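Local coordinates for enolase from the environmental genome shotgun sequencing of the Sargasso Sea (PDB 2QGY), which is of unknown function but belongs to the magnesium-dependent enolase superfamily and probably abstracts a proton from a carboxylate substrate to form an enolate intermediate, at residues L13-W19 against I37-T43; W50-S55 against W304-S310; L70-I74 against K88-L92; L80-Y86 against I108-W113. All coordinates share one frame. Residue numbers count along the deposited sequence, not the author numbering.

Interaction 1. Residues L13-W19 against I37-T43; sequences LSRLKIW and IIIKITT
Strands 13-19 and 37-43 run antiparallel, their axes 4.5 Å apart at closest and their directions 158° apart. Hydrogen-bonded pairs are R15-T42, K17-K40 and W19-I38; L16-I41 and I18-I39 are non-hydrogen-bonded. K17 N to K40 O and K40 N to K17 O both measure 2.8 Å; W19 N to I38 O is 2.9 Å and I38 N to W19 O 3.0 Å. A classic bulge interrupts the ladder: S14 N (2.8 Å) and R15 N (3.1 Å) share T42 O, S14 having a helix-like psi of -32°. L16 (chi1 t, chi2 p), I18 (mt), I39 (pt) and I41 (mt) line one face, with L16 CD1 3.9 Å from I41 CG1 and I18 CG1 3.9 Å from I39 CG2; L13 (mt) sets CD2 3.8 Å from I41 CG2. R15, K17, W19, I38, K40 and T42 line the other. There W19 (chi1 m, chi2 -100°) lays its ring edge along the neighbouring strand, CZ3 4.0 Å from K40 CB, while NE1 bonds S370. K40 is extended through chi2, turns at chi3 (p) and forms salt bridges with E48 and E366. Helix 60-74 packs on L13, L16 and I18, the strand-helix layering of the enolase-superfamily N-terminal capping domain.

Interaction 2. Residues W50-S55 against W304-S310; sequences WGEAFS and WNSMSVS
The N-terminal capping domain and the C-terminal barrel domain of the enolase superfamily meet here around a buried carboxylate, where strand 48-53 meets the turn leading into helix 309-320. E52, extended at chi1 and chi2 (tt), points at that turn. Its OE2 accepts from S306 N (2.8 Å); its OE1 accepts from S306 OG (2.6 Å) and S310 N (3.0 Å), so the carboxylate bridges the turn at S306 and the backbone N of S310 in the first turn of the helix. S306 is held in an ST turn, its OG accepting from S308 N at 2.9 Å and from S308 OG at 2.6 Å. V309 (chi1 t) fits against the strand, CG1 3.5 Å from G51 C and CG2 4.0 Å from W50 CB. Two residues after E52, F54 (chi1 t, chi2 75°) places CE1 4.1 Å from W304 CE3 and presents its ring edge to N305, CD1 to OD1 3.4 Å. N305 ND2 bonds D275. A water completes the contact, accepting from S55 N at 2.9 Å and donating to N305 OD1 at 2.7 Å.

Interaction 3. Residues L70-I74 against K88-L92; sequences LFREI and KISLL
Helical segments 70-74 and 88-92 meet through their side chains, with axes 12.1 Å apart at closest and directions 112° apart; the nearest CA pairs are I74-K88 (8.2 Å) and L70-I89 (8.5 Å). L70 (mt) comes first and reaches across with CD2, 4.0 Å from I89 CD1 and 3.9 Å from L92 CD1; I89 takes mm and L92 pp. F71 faces the other way, onto L13 and L16 of strand 13-21, and R72 forms a salt bridge with E379. One turn after L70, E73 (chi1 t, chi2 p) points at the partner helix, and its OE2 makes a salt bridge with K88 NZ at 3.1 Å. K88 is bent at chi2 (p) but otherwise extended (tptt), which carries its amine over the gap. I74 (pt) ends the segment, with CG2 4.4 Å from K88 CG. F58 of the second subunit packs on L70, E73 and L92, so this junction borders the dimer interface. A small apolar cluster beside a charged pair thus joins the first two helices of the enolase-type N-terminal domain.

Interaction 4. Residues L80-Y86 against I108-W113; sequences LSIKSFY and IEIALW
A methyl group sits squarely over an indole: I82 CD1 lies 3.5 Å from the centroid of the six-membered ring of W113, 15° off its normal, a CH-pi contact. It belongs to the antiparallel packing of helices 82-93 and 99-120 in the enolase-type N-terminal domain; the segment axes are 10.3 Å apart at closest and their directions 166° apart, with I82 and L112 nearest (CA-CA 6.1 Å). S81 and S84, both chi1 p, start the first helix with a capping box: S84 N to S81 OG and S81 N to S84 OG are each 2.9 Å. I82 (mt) also places CG1 4.0 Å from L112 CB. One turn on, F85 (chi1 t, chi2 70°) packs against I108 and L112, both mt, with CE1 3.6 Å from I108 CG2 and CB 3.6 Å from L112 CD1; its CE2 lies 3.7 Å from E109 CB. Y86 OH bonds D284. The indole (chi1 m, chi2 104°) is steadied from its own helix, W113 NE1 donating to E109 OE2 at 2.9 Å.

Interactions 1, 3 and 4 form a continuous packed body in the N-terminal domain. L13 CD1 of interaction 1 meets I74 CD1 of interaction 3 at 3.4 Å, and I41 CD1 meets I108 CG2 of interaction 4 at 4.0 Å. Interactions 3 and 4, with centres about 10 Å apart, share helix 82-93, and L70 CB lies 3.6 Å from I108 CD1. Interaction 2 extends the sheet of interaction 1, with I39 N 2.8 Å from G51 O, and W50 O touches I110 CG2 of interaction 4 at 3.6 Å. It also ties this body to the barrel domain, which holds magnesium at D200, E226 and E252; the W304 side chain is about 8 Å from the ion.

Interaction 1. Residues L13-W19 against I37-T43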
# COMPACT_ATOMS: atom_id res chain seq x y z
N LEU A 13 -20.74 17.33 -3.58
CA LEU A 13 -21.16 16.38 -2.57
C LEU A 13 -21.50 17.13 -1.32
O LEU A 13 -20.84 18.11 -0.99
CB LEU A 13 -20.06 15.35 -2.27
CG LEU A 13 -19.46 14.59 -3.45
CD1 LEU A 13 -18.43 13.59 -2.96
CD2 LEU A 13 -20.56 13.84 -4.26
N SER A 14 -22.53 16.69 -0.61
CA SER A 14 -22.92 17.41 0.60
C SER A 14 -22.65 16.66 1.90
O SER A 14 -22.34 17.30 2.92
CB SER A 14 -24.36 17.94 0.54
OG SER A 14 -25.30 16.90 0.40
N ARG A 15 -22.74 15.33 1.87
CA ARG A 15 -22.68 14.59 3.12
C ARG A 15 -21.94 13.27 2.98
O ARG A 15 -22.01 12.64 1.93
CB ARG A 15 -24.10 14.35 3.63
CG ARG A 15 -24.19 14.12 5.12
CD ARG A 15 -25.66 14.20 5.59
NE ARG A 15 -26.20 15.56 5.48
CZ ARG A 15 -26.48 16.36 6.51
NH1 ARG A 15 -26.27 15.93 7.76
NH2 ARG A 15 -26.96 17.58 6.30
N LEU A 16 -21.22 12.91 4.04
CA LEU A 16 -20.59 11.59 4.16
C LEU A 16 -21.01 10.95 5.46
O LEU A 16 -20.95 11.58 6.51
CB LEU A 16 -19.06 11.69 4.08
CG LEU A 16 -18.20 10.42 4.32
CD1 LEU A 16 -18.37 9.40 3.22
CD2 LEU A 16 -16.72 10.80 4.47
N LYS A 17 -21.39 9.67 5.38
CA LYS A 17 -21.50 8.82 6.56
C LYS A 17 -20.64 7.57 6.36
O LYS A 17 -20.61 6.98 5.27
CB LYS A 17 -22.95 8.40 6.73
CG LYS A 17 -23.24 7.60 8.02
CD LYS A 17 -22.85 8.33 9.31
CE LYS A 17 -23.17 7.51 10.57
NZ LYS A 17 -24.60 7.69 10.99
N ILE A 18 -19.98 7.17 7.43
CA ILE A 18 -19.17 5.94 7.44
C ILE A 18 -19.57 5.14 8.67
O ILE A 18 -19.69 5.72 9.77
CB ILE A 18 -17.65 6.25 7.51
CG1 ILE A 18 -17.20 7.12 6.35
CG2 ILE A 18 -16.80 4.90 7.55
CD1 ILE A 18 -15.72 7.58 6.42
N TRP A 19 -19.77 3.83 8.50
CA TRP A 19 -19.92 2.92 9.63
C TRP A 19 -18.79 1.93 9.56
O TRP A 19 -18.45 1.46 8.46
CB TRP A 19 -21.20 2.10 9.50
CG TRP A 19 -22.48 2.86 9.56
CD1 TRP A 19 -23.29 2.98 10.65
CD2 TRP A 19 -23.15 3.53 8.48
NE1 TRP A 19 -24.41 3.72 10.33
CE2 TRP A 19 -24.35 4.07 9.01
CE3 TRP A 19 -22.85 3.74 7.12
CZ2 TRP A 19 -25.25 4.80 8.23
CZ3 TRP A 19 -23.75 4.49 6.34
CH2 TRP A 19 -24.94 4.98 6.90
N ILE A 37 -16.43 -1.70 6.51
CA ILE A 37 -16.40 -0.25 6.38
C ILE A 37 -17.35 0.06 5.24
O ILE A 37 -17.04 -0.18 4.09
CB ILE A 37 -14.99 0.26 6.03
CG1 ILE A 37 -13.98 -0.23 7.09
CG2 ILE A 37 -15.01 1.79 5.81
CD1 ILE A 37 -12.47 0.02 6.70
N ILE A 38 -18.50 0.60 5.59
CA ILE A 38 -19.54 0.90 4.60
C ILE A 38 -19.78 2.41 4.64
O ILE A 38 -19.83 2.98 5.71
CB ILE A 38 -20.80 0.14 4.95
CG1 ILE A 38 -20.51 -1.38 4.81
CG2 ILE A 38 -21.93 0.55 4.03
CD1 ILE A 38 -21.63 -2.28 5.18
N ILE A 39 -19.88 3.04 3.47
CA ILE A 39 -20.09 4.49 3.42
C ILE A 39 -21.35 4.86 2.65
O ILE A 39 -21.81 4.12 1.78
CB ILE A 39 -18.85 5.24 2.83
CG1 ILE A 39 -18.83 5.19 1.29
CG2 ILE A 39 -17.55 4.65 3.40
CD1 ILE A 39 -17.72 6.07 0.69
N LYS A 40 -21.90 6.04 2.96
CA LYS A 40 -22.97 6.59 2.17
C LYS A 40 -22.61 8.05 1.91
O LYS A 40 -22.33 8.79 2.84
CB LYS A 40 -24.31 6.51 2.91
CG LYS A 40 -25.45 6.88 1.99
CD LYS A 40 -26.83 6.89 2.70
CE LYS A 40 -27.13 8.21 3.35
NZ LYS A 40 -28.50 8.11 3.98
N ILE A 41 -22.63 8.43 0.64
CA ILE A 41 -22.34 9.80 0.20
C ILE A 41 -23.67 10.34 -0.33
O ILE A 41 -24.38 9.63 -1.03
CB ILE A 41 -21.29 9.79 -0.94
CG1 ILE A 41 -19.89 9.48 -0.36
CG2 ILE A 41 -21.29 11.12 -1.70
CD1 ILE A 41 -18.75 9.48 -1.37
N THR A 42 -24.00 11.58 0.05
CA THR A 42 -25.19 12.28 -0.48
C THR A 42 -24.72 13.48 -1.30
O THR A 42 -23.87 14.26 -0.84
CB THR A 42 -26.11 12.79 0.66
OG1 THR A 42 -26.35 11.72 1.59
CG2 THR A 42 -27.49 13.27 0.08
N THR A 43 -25.21 13.60 -2.52
CA THR A 43 -24.84 14.75 -3.33
C THR A 43 -25.69 15.96 -2.93
O THR A 43 -26.69 15.82 -2.22
CB THR A 43 -25.05 14.51 -4.83
OG1 THR A 43 -26.46 14.48 -5.12
CG2 THR A 43 -24.38 13.20 -5.29

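Interaction 2. Residues W50-S55 against W304-S310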
# COMPACT_ATOMS: atom_id res chain seq x y z
N TRP A 50 -23.91 4.37 -2.16
CA TRP A 50 -23.31 3.47 -1.18
C TRP A 50 -22.01 2.87 -1.70
O TRP A 50 -21.93 2.46 -2.87
CB TRP A 50 -24.27 2.34 -0.86
CG TRP A 50 -25.45 2.79 -0.09
CD1 TRP A 50 -26.65 3.23 -0.58
CD2 TRP A 50 -25.57 2.80 1.34
NE1 TRP A 50 -27.51 3.54 0.45
CE2 TRP A 50 -26.87 3.28 1.64
CE3 TRP A 50 -24.70 2.46 2.39
CZ2 TRP A 50 -27.33 3.42 2.97
CZ3 TRP A 50 -25.14 2.60 3.71
CH2 TRP A 50 -26.45 3.09 3.99
N GLY A 51 -21.01 2.80 -0.81
CA GLY A 51 -19.69 2.24 -1.10
C GLY A 51 -19.28 1.36 0.07
O GLY A 51 -19.87 1.40 1.15
N GLU A 52 -18.24 0.56 -0.17
CA GLU A 52 -17.69 -0.29 0.86
C GLU A 52 -16.20 -0.41 0.57
O GLU A 52 -15.83 -0.53 -0.59
CB GLU A 52 -18.35 -1.67 0.83
CG GLU A 52 -17.82 -2.59 1.97
CD GLU A 52 -18.67 -3.81 2.30
OE1 GLU A 52 -19.78 -4.03 1.72
OE2 GLU A 52 -18.21 -4.59 3.17
N ALA A 53 -15.37 -0.28 1.61
CA ALA A 53 -13.91 -0.40 1.49
C ALA A 53 -13.50 -1.77 2.00
O ALA A 53 -14.09 -2.28 2.97
CB ALA A 53 -13.20 0.65 2.37
N PHE A 54 -12.48 -2.34 1.36
CA PHE A 54 -11.93 -3.59 1.87
C PHE A 54 -11.22 -3.30 3.19
O PHE A 54 -10.25 -2.56 3.23
CB PHE A 54 -11.01 -4.25 0.85
CG PHE A 54 -10.31 -5.43 1.41
CD1 PHE A 54 -11.00 -6.61 1.60
CD2 PHE A 54 -9.01 -5.32 1.84
CE1 PHE A 54 -10.38 -7.72 2.14
CE2 PHE A 54 -8.35 -6.44 2.42
CZ PHE A 54 -9.05 -7.62 2.58
N SER A 55 -11.71 -3.87 4.28
CA SER A 55 -11.18 -3.50 5.61
C SER A 55 -10.05 -4.40 6.04
O SER A 55 -10.00 -5.57 5.67
CB SER A 55 -12.29 -3.50 6.68
OG SER A 55 -12.71 -4.82 6.88
N TRP A 304 -13.86 -10.60 0.40
CA TRP A 304 -13.92 -10.81 1.83
C TRP A 304 -14.36 -9.48 2.44
O TRP A 304 -13.57 -8.68 2.94
CB TRP A 304 -12.59 -11.34 2.38
CG TRP A 304 -12.67 -11.73 3.84
CD1 TRP A 304 -13.70 -12.35 4.47
CD2 TRP A 304 -11.69 -11.44 4.84
NE1 TRP A 304 -13.42 -12.50 5.82
CE2 TRP A 304 -12.18 -11.97 6.06
CE3 TRP A 304 -10.44 -10.82 4.81
CZ2 TRP A 304 -11.46 -11.88 7.26
CZ3 TRP A 304 -9.71 -10.74 6.01
CH2 TRP A 304 -10.23 -11.26 7.21
N ASN A 305 -15.67 -9.26 2.35
CA ASN A 305 -16.31 -7.96 2.65
C ASN A 305 -17.72 -8.33 3.09
O ASN A 305 -18.07 -9.53 3.19
CB ASN A 305 -16.45 -7.13 1.38
CG ASN A 305 -15.10 -6.68 0.79
OD1 ASN A 305 -14.32 -5.99 1.45
ND2 ASN A 305 -14.86 -7.03 -0.44
N SER A 306 -18.56 -7.33 3.36
CA SER A 306 -19.99 -7.66 3.60
C SER A 306 -20.62 -8.23 2.35
O SER A 306 -20.15 -8.00 1.25
CB SER A 306 -20.78 -6.46 4.04
OG SER A 306 -21.35 -5.79 2.92
N MET A 307 -21.72 -8.96 2.53
CA MET A 307 -22.44 -9.47 1.37
C MET A 307 -23.53 -8.48 0.93
O MET A 307 -24.49 -8.87 0.24
CB MET A 307 -23.01 -10.90 1.62
CG MET A 307 -21.96 -12.07 1.75
SD MET A 307 -21.06 -12.37 0.21
CE MET A 307 -19.52 -11.50 0.54
N SER A 308 -23.35 -7.21 1.30
CA SER A 308 -24.26 -6.15 0.90
C SER A 308 -23.63 -5.32 -0.23
O SER A 308 -23.70 -5.74 -1.40
CB SER A 308 -24.68 -5.29 2.12
OG SER A 308 -23.61 -4.55 2.73
N VAL A 309 -23.00 -4.21 0.10
CA VAL A 309 -22.53 -3.23 -0.92
C VAL A 309 -21.41 -3.82 -1.81
O VAL A 309 -21.51 -3.83 -3.05
CB VAL A 309 -22.07 -1.88 -0.27
CG1 VAL A 309 -21.63 -0.90 -1.32
CG2 VAL A 309 -23.22 -1.25 0.55
N SER A 310 -20.36 -4.34 -1.19
CA SER A 310 -19.27 -5.01 -1.95
C SER A 310 -19.79 -6.14 -2.83
O SER A 310 -19.41 -6.23 -4.01
CB SER A 310 -18.21 -5.55 -1.01
OG SER A 310 -17.54 -4.51 -0.35
O HOH W 1 -14.03 -5.66 4.10

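Interaction 3. Residues L70-I74 against K88-L92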
# COMPACT_ATOMS: atom_id res chain seq x y z
N LEU A 70 -10.40 12.53 1.80
CA LEU A 70 -10.64 12.56 0.36
C LEU A 70 -11.99 13.20 0.07
O LEU A 70 -12.12 14.02 -0.84
CB LEU A 70 -10.54 11.16 -0.23
CG LEU A 70 -9.12 10.59 -0.21
CD1 LEU A 70 -9.11 9.13 -0.71
CD2 LEU A 70 -8.13 11.41 -1.02
N PHE A 71 -12.99 12.86 0.87
CA PHE A 71 -14.30 13.40 0.68
C PHE A 71 -14.28 14.92 0.76
O PHE A 71 -14.85 15.59 -0.09
CB PHE A 71 -15.27 12.82 1.69
CG PHE A 71 -16.59 13.52 1.72
CD1 PHE A 71 -17.57 13.22 0.79
CD2 PHE A 71 -16.86 14.47 2.70
CE1 PHE A 71 -18.79 13.85 0.81
CE2 PHE A 71 -18.08 15.12 2.72
CZ PHE A 71 -19.03 14.80 1.78
N ARG A 72 -13.63 15.46 1.79
CA ARG A 72 -13.55 16.90 2.00
C ARG A 72 -12.91 17.57 0.79
O ARG A 72 -13.40 18.61 0.31
CB ARG A 72 -12.74 17.22 3.25
CG ARG A 72 -13.46 16.97 4.56
CD ARG A 72 -12.62 17.49 5.73
NE ARG A 72 -13.16 17.06 7.02
CZ ARG A 72 -12.46 16.96 8.15
NH1 ARG A 72 -11.16 17.23 8.16
NH2 ARG A 72 -13.06 16.57 9.27
N GLU A 73 -11.85 16.96 0.29
CA GLU A 73 -11.14 17.53 -0.86
C GLU A 73 -12.00 17.54 -2.12
O GLU A 73 -11.97 18.49 -2.89
CB GLU A 73 -9.82 16.78 -1.08
CG GLU A 73 -8.99 17.29 -2.25
CD GLU A 73 -8.45 18.72 -2.05
OE1 GLU A 73 -8.50 19.27 -0.92
OE2 GLU A 73 -7.94 19.29 -3.04
N ILE A 74 -12.78 16.50 -2.34
CA ILE A 74 -13.56 16.40 -3.56
C ILE A 74 -14.96 17.01 -3.48
O ILE A 74 -15.60 17.17 -4.52
CB ILE A 74 -13.66 14.95 -4.04
CG1 ILE A 74 -14.52 14.14 -3.06
CG2 ILE A 74 -12.25 14.35 -4.21
CD1 ILE A 74 -15.15 12.89 -3.64
N LYS A 88 -8.53 13.07 -10.30
CA LYS A 88 -8.10 13.80 -9.13
C LYS A 88 -7.31 12.89 -8.18
O LYS A 88 -6.29 13.30 -7.65
CB LYS A 88 -9.31 14.37 -8.40
CG LYS A 88 -9.01 15.01 -7.04
CD LYS A 88 -8.36 16.38 -7.20
CE LYS A 88 -8.28 17.07 -5.85
NZ LYS A 88 -8.04 18.54 -6.00
N ILE A 89 -7.83 11.69 -7.96
CA ILE A 89 -7.09 10.68 -7.17
C ILE A 89 -5.69 10.44 -7.75
O ILE A 89 -4.71 10.44 -7.01
CB ILE A 89 -7.88 9.32 -7.05
CG1 ILE A 89 -9.10 9.49 -6.15
CG2 ILE A 89 -6.97 8.17 -6.48
CD1 ILE A 89 -8.80 10.10 -4.75
N SER A 90 -5.61 10.22 -9.06
CA SER A 90 -4.34 10.01 -9.72
C SER A 90 -3.39 11.17 -9.43
O SER A 90 -2.23 10.94 -9.09
CB SER A 90 -4.51 9.82 -11.22
OG SER A 90 -5.38 8.73 -11.51
N LEU A 91 -3.89 12.40 -9.54
CA LEU A 91 -3.06 13.60 -9.30
C LEU A 91 -2.55 13.70 -7.85
O LEU A 91 -1.36 13.84 -7.62
CB LEU A 91 -3.83 14.88 -9.69
CG LEU A 91 -3.23 16.22 -9.20
CD1 LEU A 91 -1.96 16.60 -9.98
CD2 LEU A 91 -4.27 17.37 -9.25
N LEU A 92 -3.46 13.59 -6.89
CA LEU A 92 -3.08 13.76 -5.50
C LEU A 92 -2.25 12.61 -4.92
O LEU A 92 -1.37 12.84 -4.07
CB LEU A 92 -4.30 14.12 -4.64
CG LEU A 92 -5.38 13.12 -4.32
CD1 LEU A 92 -4.96 12.32 -3.09
CD2 LEU A 92 -6.64 13.92 -3.99

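Interaction 4. Residues L80-Y86 against I108-W113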
# COMPACT_ATOMS: atom_id res chain seq x y z
N LEU A 80 -18.19 17.40 -10.57
CA LEU A 80 -17.65 16.07 -10.25
C LEU A 80 -18.30 14.93 -11.06
O LEU A 80 -19.51 14.91 -11.27
CB LEU A 80 -17.79 15.80 -8.75
CG LEU A 80 -17.10 14.56 -8.16
CD1 LEU A 80 -15.58 14.66 -8.26
CD2 LEU A 80 -17.54 14.37 -6.70
N SER A 81 -17.46 14.00 -11.50
CA SER A 81 -17.90 12.77 -12.13
C SER A 81 -16.98 11.63 -11.67
O SER A 81 -15.97 11.89 -11.02
CB SER A 81 -17.85 12.90 -13.64
OG SER A 81 -16.49 12.99 -14.10
N ILE A 82 -17.34 10.40 -12.01
CA ILE A 82 -16.48 9.23 -11.74
C ILE A 82 -15.11 9.50 -12.35
O ILE A 82 -14.08 9.36 -11.68
CB ILE A 82 -17.06 7.94 -12.30
CG1 ILE A 82 -18.36 7.59 -11.58
CG2 ILE A 82 -16.07 6.74 -12.12
CD1 ILE A 82 -19.26 6.71 -12.44
N LYS A 83 -15.10 9.93 -13.61
CA LYS A 83 -13.86 10.26 -14.33
C LYS A 83 -13.06 11.37 -13.67
O LYS A 83 -11.85 11.22 -13.49
CB LYS A 83 -14.13 10.60 -15.79
CG LYS A 83 -12.86 10.87 -16.60
CD LYS A 83 -13.09 10.70 -18.10
CE LYS A 83 -11.98 11.36 -18.92
NZ LYS A 83 -12.32 11.41 -20.37
N SER A 84 -13.69 12.49 -13.32
CA SER A 84 -12.90 13.57 -12.73
C SER A 84 -12.42 13.17 -11.32
O SER A 84 -11.34 13.58 -10.89
CB SER A 84 -13.62 14.94 -12.75
OG SER A 84 -14.75 14.95 -11.92
N PHE A 85 -13.23 12.38 -10.63
CA PHE A 85 -12.79 11.80 -9.35
C PHE A 85 -11.51 10.97 -9.57
O PHE A 85 -10.50 11.17 -8.89
CB PHE A 85 -13.87 10.91 -8.73
CG PHE A 85 -13.37 10.10 -7.55
CD1 PHE A 85 -13.05 10.72 -6.35
CD2 PHE A 85 -13.18 8.72 -7.66
CE1 PHE A 85 -12.55 9.99 -5.25
CE2 PHE A 85 -12.70 7.99 -6.55
CZ PHE A 85 -12.39 8.63 -5.37
N TYR A 86 -11.57 10.07 -10.54
CA TYR A 86 -10.45 9.14 -10.81
C TYR A 86 -9.19 9.93 -11.13
O TYR A 86 -8.10 9.68 -10.57
CB TYR A 86 -10.80 8.25 -12.00
CG TYR A 86 -9.72 7.23 -12.35
CD1 TYR A 86 -9.76 5.94 -11.81
CD2 TYR A 86 -8.68 7.55 -13.23
CE1 TYR A 86 -8.78 5.00 -12.13
CE2 TYR A 86 -7.69 6.58 -13.56
CZ TYR A 86 -7.77 5.32 -13.01
OH TYR A 86 -6.83 4.35 -13.32
N ILE A 108 -15.23 5.17 -2.23
CA ILE A 108 -15.78 6.43 -2.75
C ILE A 108 -16.17 6.19 -4.21
O ILE A 108 -17.29 6.52 -4.62
CB ILE A 108 -14.79 7.59 -2.66
CG1 ILE A 108 -14.51 7.96 -1.20
CG2 ILE A 108 -15.37 8.83 -3.41
CD1 ILE A 108 -13.26 8.90 -1.03
N GLU A 109 -15.29 5.54 -5.00
CA GLU A 109 -15.64 5.37 -6.41
C GLU A 109 -16.89 4.53 -6.58
O GLU A 109 -17.73 4.81 -7.45
CB GLU A 109 -14.49 4.81 -7.25
CG GLU A 109 -14.69 5.06 -8.75
CD GLU A 109 -13.74 4.25 -9.61
OE1 GLU A 109 -12.51 4.51 -9.59
OE2 GLU A 109 -14.26 3.37 -10.31
N ILE A 110 -17.02 3.49 -5.77
CA ILE A 110 -18.18 2.61 -5.84
C ILE A 110 -19.44 3.42 -5.53
O ILE A 110 -20.47 3.26 -6.20
CB ILE A 110 -18.04 1.41 -4.87
CG1 ILE A 110 -16.99 0.42 -5.44
CG2 ILE A 110 -19.41 0.67 -4.68
CD1 ILE A 110 -16.53 -0.65 -4.44
N ALA A 111 -19.37 4.29 -4.53
CA ALA A 111 -20.55 5.16 -4.22
C ALA A 111 -20.92 6.11 -5.38
O ALA A 111 -22.11 6.39 -5.60
CB ALA A 111 -20.33 5.95 -2.96
N LEU A 112 -19.91 6.64 -6.07
CA LEU A 112 -20.15 7.51 -7.22
C LEU A 112 -20.80 6.74 -8.38
O LEU A 112 -21.65 7.28 -9.11
CB LEU A 112 -18.87 8.24 -7.64
CG LEU A 112 -18.18 9.18 -6.64
CD1 LEU A 112 -16.98 9.86 -7.24
CD2 LEU A 112 -19.13 10.25 -6.00
N TRP A 113 -20.43 5.47 -8.54
CA TRP A 113 -21.07 4.60 -9.52
C TRP A 113 -22.54 4.36 -9.18
O TRP A 113 -23.38 4.32 -10.09
CB TRP A 113 -20.37 3.25 -9.66
CG TRP A 113 -19.15 3.30 -10.56
CD1 TRP A 113 -17.85 3.30 -10.16
CD2 TRP A 113 -19.13 3.36 -12.00
NE1 TRP A 113 -17.01 3.35 -11.26
CE2 TRP A 113 -17.77 3.38 -12.40
CE3 TRP A 113 -20.13 3.37 -12.99
CZ2 TRP A 113 -17.38 3.45 -13.74
CZ3 TRP A 113 -19.73 3.44 -14.32
CH2 TRP A 113 -18.37 3.47 -14.68